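Local coordinates for protein putative retaining b-glycosidase (Saccharophagus degradans, PDB 5A95) that hydrolyses mixed-linkage beta-glucans as a family 5 glycoside hydrolase, probably by a retaining mechanism, at residues I51-I59 and A281-A289; L139-P148 and Y157-W168. The protein carries 1 engineered substitution. All coordinates share one frame; numbering follows the deposited sequence.

Interaction 1 (I51-I59 and A281-A289); sequences ISVKGNKFI and AADTYPVIA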
# COMPACT_ATOMS: atom_id res chain seq x y z
N ILE A 51 -26.21 -15.38 -18.13
CA ILE A 51 -26.45 -16.30 -17.04
C ILE A 51 -26.60 -15.45 -15.79
O ILE A 51 -25.81 -14.53 -15.57
CB ILE A 51 -25.30 -17.31 -16.86
CG1 ILE A 51 -25.02 -18.07 -18.17
CG2 ILE A 51 -25.59 -18.28 -15.70
CD1 ILE A 51 -26.21 -18.82 -18.74
N SER A 52 -27.59 -15.76 -14.98
CA SER A 52 -27.89 -15.02 -13.75
C SER A 52 -28.08 -16.00 -12.59
O SER A 52 -28.12 -17.21 -12.80
CB SER A 52 -29.14 -14.14 -13.92
OG SER A 52 -30.23 -14.89 -14.38
N VAL A 53 -28.18 -15.46 -11.38
CA VAL A 53 -28.42 -16.23 -10.19
C VAL A 53 -29.87 -16.08 -9.78
O VAL A 53 -30.36 -14.97 -9.68
CB VAL A 53 -27.47 -15.77 -9.07
CG1 VAL A 53 -27.88 -16.34 -7.71
CG2 VAL A 53 -26.03 -16.15 -9.40
N LYS A 54 -30.51 -17.20 -9.48
CA LYS A 54 -31.84 -17.16 -8.87
C LYS A 54 -31.88 -18.24 -7.80
O LYS A 54 -31.80 -19.43 -8.09
CB LYS A 54 -32.97 -17.35 -9.90
CG LYS A 54 -34.36 -17.08 -9.35
CD LYS A 54 -35.39 -17.00 -10.45
CE LYS A 54 -36.80 -16.79 -9.90
NZ LYS A 54 -37.69 -16.41 -11.02
N GLY A 55 -31.93 -17.81 -6.54
CA GLY A 55 -31.86 -18.76 -5.46
C GLY A 55 -30.55 -19.53 -5.47
O GLY A 55 -29.47 -18.93 -5.59
N ASN A 56 -30.65 -20.84 -5.40
CA ASN A 56 -29.48 -21.68 -5.40
C ASN A 56 -29.05 -22.13 -6.78
O ASN A 56 -28.19 -23.02 -6.91
CB ASN A 56 -29.64 -22.89 -4.46
CG ASN A 56 -30.56 -23.93 -5.02
OD1 ASN A 56 -31.46 -23.65 -5.82
ND2 ASN A 56 -30.37 -25.16 -4.58
N LYS A 57 -29.62 -21.54 -7.83
CA LYS A 57 -29.33 -21.96 -9.20
C LYS A 57 -28.76 -20.84 -10.04
O LYS A 57 -29.04 -19.66 -9.83
CB LYS A 57 -30.61 -22.41 -9.89
CG LYS A 57 -31.31 -23.59 -9.25
CD LYS A 57 -30.44 -24.83 -9.18
CE LYS A 57 -31.31 -26.05 -8.87
NZ LYS A 57 -32.29 -25.81 -7.77
N PHE A 58 -27.97 -21.23 -11.03
CA PHE A 58 -27.77 -20.38 -12.19
C PHE A 58 -28.91 -20.63 -13.17
O PHE A 58 -29.33 -21.79 -13.35
CB PHE A 58 -26.44 -20.69 -12.88
CG PHE A 58 -25.25 -20.56 -11.99
CD1 PHE A 58 -24.90 -19.33 -11.46
CD2 PHE A 58 -24.48 -21.66 -11.65
CE1 PHE A 58 -23.80 -19.19 -10.65
CE2 PHE A 58 -23.38 -21.54 -10.81
CZ PHE A 58 -23.04 -20.29 -10.31
N ILE A 59 -29.34 -19.57 -13.86
CA ILE A 59 -30.38 -19.68 -14.91
C ILE A 59 -29.99 -18.90 -16.14
O ILE A 59 -29.24 -17.91 -16.05
CB ILE A 59 -31.76 -19.23 -14.42
CG1 ILE A 59 -31.75 -17.79 -13.92
CG2 ILE A 59 -32.27 -20.19 -13.36
CD1 ILE A 59 -33.13 -17.21 -13.75
N ALA A 281 -23.49 -25.63 0.94
CA ALA A 281 -23.76 -24.29 0.40
C ALA A 281 -24.70 -24.35 -0.78
O ALA A 281 -25.50 -23.42 -0.99
CB ALA A 281 -22.46 -23.59 0.05
N ALA A 282 -24.61 -25.42 -1.56
CA ALA A 282 -25.41 -25.57 -2.78
C ALA A 282 -26.90 -25.74 -2.51
O ALA A 282 -27.71 -25.67 -3.44
CB ALA A 282 -24.87 -26.73 -3.60
N ASP A 283 -27.27 -25.97 -1.25
CA ASP A 283 -28.69 -26.03 -0.87
C ASP A 283 -29.30 -24.63 -0.90
O ASP A 283 -30.51 -24.49 -1.02
CB ASP A 283 -28.84 -26.57 0.56
CG ASP A 283 -28.33 -27.99 0.73
OD1 ASP A 283 -28.20 -28.71 -0.26
OD2 ASP A 283 -28.06 -28.39 1.90
N THR A 284 -28.48 -23.59 -0.80
CA THR A 284 -28.93 -22.21 -0.65
C THR A 284 -28.45 -21.25 -1.73
O THR A 284 -29.16 -20.32 -2.11
CB THR A 284 -28.56 -21.68 0.76
OG1 THR A 284 -29.07 -22.59 1.73
CG2 THR A 284 -29.12 -20.30 1.00
N TYR A 285 -27.23 -21.48 -2.21
CA TYR A 285 -26.56 -20.63 -3.17
C TYR A 285 -26.01 -21.49 -4.29
O TYR A 285 -25.73 -22.66 -4.08
CB TYR A 285 -25.35 -19.92 -2.52
CG TYR A 285 -25.69 -19.23 -1.22
CD1 TYR A 285 -26.37 -18.00 -1.19
CD2 TYR A 285 -25.35 -19.80 -0.01
CE1 TYR A 285 -26.68 -17.39 0.02
CE2 TYR A 285 -25.69 -19.21 1.19
CZ TYR A 285 -26.32 -17.99 1.20
OH TYR A 285 -26.66 -17.40 2.40
N PRO A 286 -25.80 -20.90 -5.47
CA PRO A 286 -25.07 -21.65 -6.50
C PRO A 286 -23.61 -21.81 -6.10
O PRO A 286 -23.01 -20.89 -5.52
CB PRO A 286 -25.19 -20.78 -7.75
CG PRO A 286 -26.12 -19.65 -7.40
CD PRO A 286 -26.14 -19.54 -5.90
N VAL A 287 -23.04 -22.96 -6.42
CA VAL A 287 -21.65 -23.27 -6.12
C VAL A 287 -20.94 -23.69 -7.40
O VAL A 287 -21.48 -24.45 -8.21
CB VAL A 287 -21.56 -24.40 -5.08
CG1 VAL A 287 -20.14 -24.94 -4.88
CG2 VAL A 287 -22.14 -23.92 -3.78
N ILE A 288 -19.72 -23.18 -7.58
CA ILE A 288 -18.87 -23.63 -8.65
C ILE A 288 -17.59 -24.20 -8.07
O ILE A 288 -16.85 -23.52 -7.33
CB ILE A 288 -18.51 -22.55 -9.71
CG1 ILE A 288 -19.70 -21.70 -10.12
CG2 ILE A 288 -17.84 -23.20 -10.92
CD1 ILE A 288 -19.38 -20.58 -11.09
N ALA A 289 -17.34 -25.47 -8.36
CA ALA A 289 -16.08 -26.10 -8.01
C ALA A 289 -15.06 -25.69 -9.06
O ALA A 289 -14.87 -26.39 -10.06
CB ALA A 289 -16.28 -27.61 -7.91
O HOH W 1 -27.17 -25.35 -6.17

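Interaction 2 (L139-P148 and Y157-W168); sequences LDWHSIGYLP and YDTTIKETRDFW. With BGC (beta-D-glucopyranose), chain D; BGC (beta-D-glucopyranose), chain B.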
# COMPACT_ATOMS: atom_id res chain seq x y z
N LEU A 139 -13.62 -15.41 -15.13
CA LEU A 139 -12.37 -14.71 -14.96
C LEU A 139 -11.98 -14.80 -13.51
O LEU A 139 -12.73 -14.41 -12.61
CB LEU A 139 -12.50 -13.24 -15.38
CG LEU A 139 -12.94 -13.01 -16.83
CD1 LEU A 139 -12.97 -11.53 -17.16
CD2 LEU A 139 -12.09 -13.78 -17.83
N ASP A 140 -10.79 -15.36 -13.28
CA ASP A 140 -10.28 -15.70 -11.95
C ASP A 140 -9.04 -14.87 -11.66
O ASP A 140 -8.05 -14.94 -12.37
CB ASP A 140 -10.00 -17.21 -11.95
CG ASP A 140 -8.94 -17.66 -10.98
OD1 ASP A 140 -8.78 -17.09 -9.89
OD2 ASP A 140 -8.22 -18.63 -11.33
N TRP A 141 -9.13 -14.02 -10.63
CA TRP A 141 -7.95 -13.31 -10.16
C TRP A 141 -7.15 -14.30 -9.30
O TRP A 141 -7.50 -14.62 -8.15
CB TRP A 141 -8.39 -12.07 -9.40
CG TRP A 141 -7.26 -11.18 -8.89
CD1 TRP A 141 -7.05 -10.81 -7.59
CD2 TRP A 141 -6.26 -10.51 -9.67
NE1 TRP A 141 -5.98 -9.96 -7.50
CE2 TRP A 141 -5.49 -9.75 -8.76
CE3 TRP A 141 -5.94 -10.45 -11.03
CZ2 TRP A 141 -4.43 -8.94 -9.19
CZ3 TRP A 141 -4.88 -9.63 -11.44
CH2 TRP A 141 -4.13 -8.91 -10.53
N HIS A 142 -6.13 -14.85 -9.93
CA HIS A 142 -5.55 -16.10 -9.47
C HIS A 142 -4.37 -15.86 -8.52
O HIS A 142 -3.20 -15.97 -8.88
CB HIS A 142 -5.16 -16.97 -10.65
CG HIS A 142 -4.94 -18.39 -10.29
ND1 HIS A 142 -5.95 -19.31 -10.24
CD2 HIS A 142 -3.81 -19.05 -9.93
CE1 HIS A 142 -5.46 -20.48 -9.89
NE2 HIS A 142 -4.16 -20.35 -9.70
N SER A 143 -4.73 -15.55 -7.29
CA SER A 143 -3.79 -15.43 -6.21
C SER A 143 -4.09 -16.50 -5.16
O SER A 143 -5.15 -17.14 -5.15
CB SER A 143 -3.84 -14.02 -5.63
OG SER A 143 -2.91 -13.85 -4.57
N ILE A 144 -3.11 -16.74 -4.29
CA ILE A 144 -3.15 -17.74 -3.23
C ILE A 144 -2.52 -17.08 -2.02
O ILE A 144 -1.31 -16.75 -2.06
CB ILE A 144 -2.37 -19.02 -3.59
CG1 ILE A 144 -2.85 -19.62 -4.91
CG2 ILE A 144 -2.51 -20.02 -2.44
CD1 ILE A 144 -2.18 -20.92 -5.29
N GLY A 145 -3.30 -16.85 -0.97
CA GLY A 145 -2.80 -16.21 0.22
C GLY A 145 -3.86 -15.38 0.90
O GLY A 145 -5.07 -15.67 0.77
N TYR A 146 -3.43 -14.35 1.62
CA TYR A 146 -4.32 -13.59 2.48
C TYR A 146 -4.27 -12.13 2.08
O TYR A 146 -3.35 -11.38 2.45
CB TYR A 146 -3.96 -13.79 3.98
CG TYR A 146 -5.08 -13.46 4.91
CD1 TYR A 146 -6.31 -14.10 4.77
CD2 TYR A 146 -4.97 -12.47 5.87
CE1 TYR A 146 -7.38 -13.80 5.57
CE2 TYR A 146 -6.05 -12.17 6.69
CZ TYR A 146 -7.25 -12.84 6.53
OH TYR A 146 -8.37 -12.58 7.30
N LEU A 147 -5.28 -11.74 1.32
CA LEU A 147 -5.31 -10.40 0.77
C LEU A 147 -5.29 -9.30 1.84
O LEU A 147 -4.62 -8.29 1.67
CB LEU A 147 -6.47 -10.25 -0.22
CG LEU A 147 -6.59 -8.93 -0.94
CD1 LEU A 147 -5.35 -8.62 -1.77
CD2 LEU A 147 -7.82 -8.93 -1.82
N PRO A 148 -5.99 -9.50 2.98
CA PRO A 148 -5.97 -8.40 3.97
C PRO A 148 -4.60 -7.98 4.48
O PRO A 148 -4.39 -6.82 4.80
CB PRO A 148 -6.85 -8.91 5.11
CG PRO A 148 -7.85 -9.78 4.39
CD PRO A 148 -7.01 -10.51 3.34
N TYR A 157 1.84 -15.01 -7.23
CA TYR A 157 0.54 -14.64 -6.76
C TYR A 157 0.49 -13.28 -6.08
O TYR A 157 -0.57 -12.83 -5.64
CB TYR A 157 0.06 -15.70 -5.77
CG TYR A 157 0.11 -17.10 -6.34
CD1 TYR A 157 -0.53 -17.43 -7.54
CD2 TYR A 157 0.81 -18.09 -5.69
CE1 TYR A 157 -0.42 -18.71 -8.07
CE2 TYR A 157 0.90 -19.38 -6.20
CZ TYR A 157 0.29 -19.69 -7.40
OH TYR A 157 0.40 -20.96 -7.92
N ASP A 158 1.63 -12.61 -5.96
CA ASP A 158 1.72 -11.39 -5.16
C ASP A 158 0.86 -10.28 -5.73
O ASP A 158 0.87 -10.02 -6.93
CB ASP A 158 3.18 -10.91 -5.11
CG ASP A 158 3.39 -9.78 -4.13
OD1 ASP A 158 2.98 -9.92 -2.99
OD2 ASP A 158 3.99 -8.76 -4.46
N THR A 159 0.12 -9.62 -4.84
CA THR A 159 -0.75 -8.54 -5.23
C THR A 159 -0.97 -7.63 -4.03
O THR A 159 -0.37 -7.83 -2.96
CB THR A 159 -2.08 -9.06 -5.87
OG1 THR A 159 -2.84 -7.96 -6.39
CG2 THR A 159 -2.94 -9.87 -4.90
N THR A 160 -1.77 -6.60 -4.22
CA THR A 160 -2.16 -5.69 -3.16
C THR A 160 -3.66 -5.50 -3.25
O THR A 160 -4.30 -5.81 -4.27
CB THR A 160 -1.50 -4.31 -3.32
OG1 THR A 160 -1.92 -3.72 -4.56
CG2 THR A 160 0.01 -4.39 -3.26
N ILE A 161 -4.25 -4.96 -2.20
CA ILE A 161 -5.67 -4.61 -2.27
C ILE A 161 -5.89 -3.59 -3.39
O ILE A 161 -6.84 -3.69 -4.15
CB ILE A 161 -6.20 -4.11 -0.90
CG1 ILE A 161 -6.10 -5.23 0.13
CG2 ILE A 161 -7.63 -3.64 -1.05
CD1 ILE A 161 -6.43 -4.83 1.54
N LYS A 162 -5.01 -2.61 -3.51
CA LYS A 162 -5.13 -1.61 -4.56
C LYS A 162 -5.15 -2.22 -5.96
O LYS A 162 -5.99 -1.87 -6.79
CB LYS A 162 -4.02 -0.58 -4.45
CG LYS A 162 -4.03 0.48 -5.57
CD LYS A 162 -2.83 1.43 -5.47
CE LYS A 162 -2.85 2.41 -6.62
NZ LYS A 162 -1.75 3.39 -6.66
N GLU A 163 -4.23 -3.13 -6.20
CA GLU A 163 -4.09 -3.76 -7.51
C GLU A 163 -5.27 -4.67 -7.79
O GLU A 163 -5.74 -4.75 -8.92
CB GLU A 163 -2.78 -4.55 -7.61
CG GLU A 163 -2.57 -5.27 -8.93
CD GLU A 163 -1.30 -6.09 -8.94
OE1 GLU A 163 -1.16 -6.92 -8.03
OE2 GLU A 163 -0.47 -5.92 -9.85
N THR A 164 -5.74 -5.38 -6.77
CA THR A 164 -6.92 -6.24 -6.90
C THR A 164 -8.18 -5.46 -7.24
O THR A 164 -8.91 -5.80 -8.18
CB THR A 164 -7.11 -7.07 -5.60
OG1 THR A 164 -5.95 -7.92 -5.42
CG2 THR A 164 -8.36 -7.92 -5.65
N ARG A 165 -8.40 -4.40 -6.50
CA ARG A 165 -9.52 -3.49 -6.79
C ARG A 165 -9.41 -2.96 -8.22
O ARG A 165 -10.41 -2.89 -8.93
CB ARG A 165 -9.52 -2.30 -5.83
CG ARG A 165 -9.94 -2.58 -4.41
CD ARG A 165 -10.02 -1.25 -3.67
NE ARG A 165 -10.22 -1.41 -2.25
CZ ARG A 165 -11.37 -1.73 -1.68
NH1 ARG A 165 -12.48 -1.82 -2.41
NH2 ARG A 165 -11.43 -1.89 -0.36
N ASP A 166 -8.22 -2.53 -8.61
CA ASP A 166 -8.04 -1.96 -9.94
C ASP A 166 -8.28 -2.97 -11.05
O ASP A 166 -8.87 -2.63 -12.08
CB ASP A 166 -6.67 -1.29 -10.07
CG ASP A 166 -6.40 -0.82 -11.46
OD1 ASP A 166 -6.98 0.22 -11.85
OD2 ASP A 166 -5.64 -1.47 -12.20
N PHE A 167 -7.82 -4.19 -10.85
CA PHE A 167 -8.13 -5.27 -11.77
C PHE A 167 -9.64 -5.38 -11.97
O PHE A 167 -10.13 -5.35 -13.11
CB PHE A 167 -7.50 -6.59 -11.32
CG PHE A 167 -7.93 -7.79 -12.11
CD1 PHE A 167 -7.37 -8.06 -13.34
CD2 PHE A 167 -8.94 -8.64 -11.64
CE1 PHE A 167 -7.78 -9.15 -14.07
CE2 PHE A 167 -9.35 -9.73 -12.37
CZ PHE A 167 -8.77 -9.99 -13.58
N TRP A 168 -10.37 -5.48 -10.87
CA TRP A 168 -11.81 -5.66 -10.99
C TRP A 168 -12.49 -4.41 -11.56
O TRP A 168 -13.46 -4.53 -12.32
CB TRP A 168 -12.42 -6.14 -9.67
CG TRP A 168 -12.08 -7.57 -9.40
CD1 TRP A 168 -11.34 -8.05 -8.35
CD2 TRP A 168 -12.37 -8.70 -10.24
NE1 TRP A 168 -11.20 -9.40 -8.48
CE2 TRP A 168 -11.81 -9.84 -9.62
CE3 TRP A 168 -13.05 -8.85 -11.46
CZ2 TRP A 168 -11.91 -11.09 -10.18
CZ3 TRP A 168 -13.12 -10.10 -12.01
CH2 TRP A 168 -12.57 -11.20 -11.37
C2 BGC D . -3.44 -23.70 -7.23
C3 BGC D . -2.95 -23.98 -8.65
C4 BGC D . -2.00 -25.19 -8.62
C5 BGC D . -2.68 -26.37 -7.97
C6 BGC D . -1.80 -27.60 -7.93
C1 BGC D . -3.86 -24.95 -6.45
O1 BGC D . -3.84 -24.75 -5.06
O2 BGC D . -4.53 -22.70 -7.28
O3 BGC D . -2.36 -22.75 -9.17
O4 BGC D . -1.49 -25.60 -9.90
O5 BGC D . -2.93 -25.99 -6.62
O6 BGC D . -2.51 -28.54 -7.12
C2 BGC B . 0.54 -26.10 -11.09
C3 BGC B . 1.93 -25.54 -11.32
C4 BGC B . 1.86 -24.11 -11.81
C5 BGC B . 1.00 -23.26 -10.88
C6 BGC B . 0.70 -21.89 -11.43
C1 BGC B . -0.16 -25.16 -10.11
O2 BGC B . 0.69 -27.41 -10.55
O3 BGC B . 2.57 -26.34 -12.33
O4 BGC B . 3.18 -23.57 -11.82
O5 BGC B . -0.26 -23.88 -10.70
O6 BGC B . -0.13 -21.18 -10.51

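Interaction 1 (I51-I59 and A281-A289)
Phe58 lays one ring face over the side of Pro286, whose CB stands 3.6 Å from the ring centroid in a CH-pi contact, displaced toward the rim at CZ. Phe58 CG is anti to the carbonyl carbon, beside the backbone N (chi1 -57°), which carries the ring beyond its own strand to Ile288, where Phe58 CZ meets Ile288 CG1 at 3.6 Å. On the next corner of the proline, CG touches Val53 CG1 at 3.8 Å, so the pyrrolidine is wedged against side chains of both arms of the hairpin. At the type II' turn joining those arms, Asn56 ND2 donates to Ala282 O (2.9 Å), approaching in the carbonyl plane, while OD1 takes a bond from Lys57 NZ. A water bridges Asn56 O and the same Ala282 carbonyl. With an alanine in place of Asn56, Ala282 O would probably lose the amide donor and Lys57 NZ this acceptor. Phe68 packs edge-to-face with Phe58, and Ile224 also touches that ring, extending the apolar layer. Here a beta hairpin is packed against the N-terminal end of strand 287-289, consistent with the hairpin that closes the bottom of the (beta/alpha)8 barrel in family 5 enzymes.

Interaction 2 (L139-P148 and Y157-W168)
Trp141, on barrel strand 139-141, packs against helix 161-168 as part of the beta-alpha layering of a (beta/alpha)8 barrel; strand and helix run nearly antiparallel. With CG anti to the backbone N (chi1 -177°), the indole reaches the helix and lies in an offset stack on Phe167, centroids 4.3 Å apart and planes inclined by 23°. Trp168 sets CZ2 against Trp141 CB, completing an aromatic cluster. At the pyrrole edge, Trp141 NE1 donates to Thr164 OG1 at 2.9 Å, the oxygen standing 27° out of the indole plane on the side of Phe167. That hydroxyl donates to Thr160 O, which also receives Thr164 N from the other face of its carbonyl plane. Thr159 OG1 lies at the indole edge near CZ2 and donates to the anti lone pair of Glu163 OE1, an oxygen also held in a salt bridge by Arg112. Further along 139-148, Ser143 OG donates to Tyr157 O (2.8 Å), and Ile144 CD1 sits over one face of the Tyr157 ring. His142, Ile144 and Tyr157, from both segments, line the glycan pocket: Tyr157 OH is hydrogen-bonded to O6 of the chain B glucose at 2.7 Å. The His142 ring is held at its ND1 edge by Asp140 OD2, in the ring plane and accepting through its syn lone pair; His142 NE2 points almost straight at O3 of the chain D glucose, 3.0 Å away.

In the fold
From the N terminus, the chain first makes the hairpin 51-59 and then enters the barrel through strand 65-72. Interaction 2 closes a short loop: only eight residues separate 139-148 from 157-168 as strand 136-144 passes into helix 161-174. Interaction 1 closes a much longer one, with 221 residues between its segments, and it encloses interaction 2 entirely; the two do not cross. The hairpin is thereby tied to strand 287-289, late in the barrel, while interaction 2 joins a strand to its own outer helix beside the bound glycan. Both reach the same sheet, yet their centres are 24 Å apart and their nearest atoms about 9 Å.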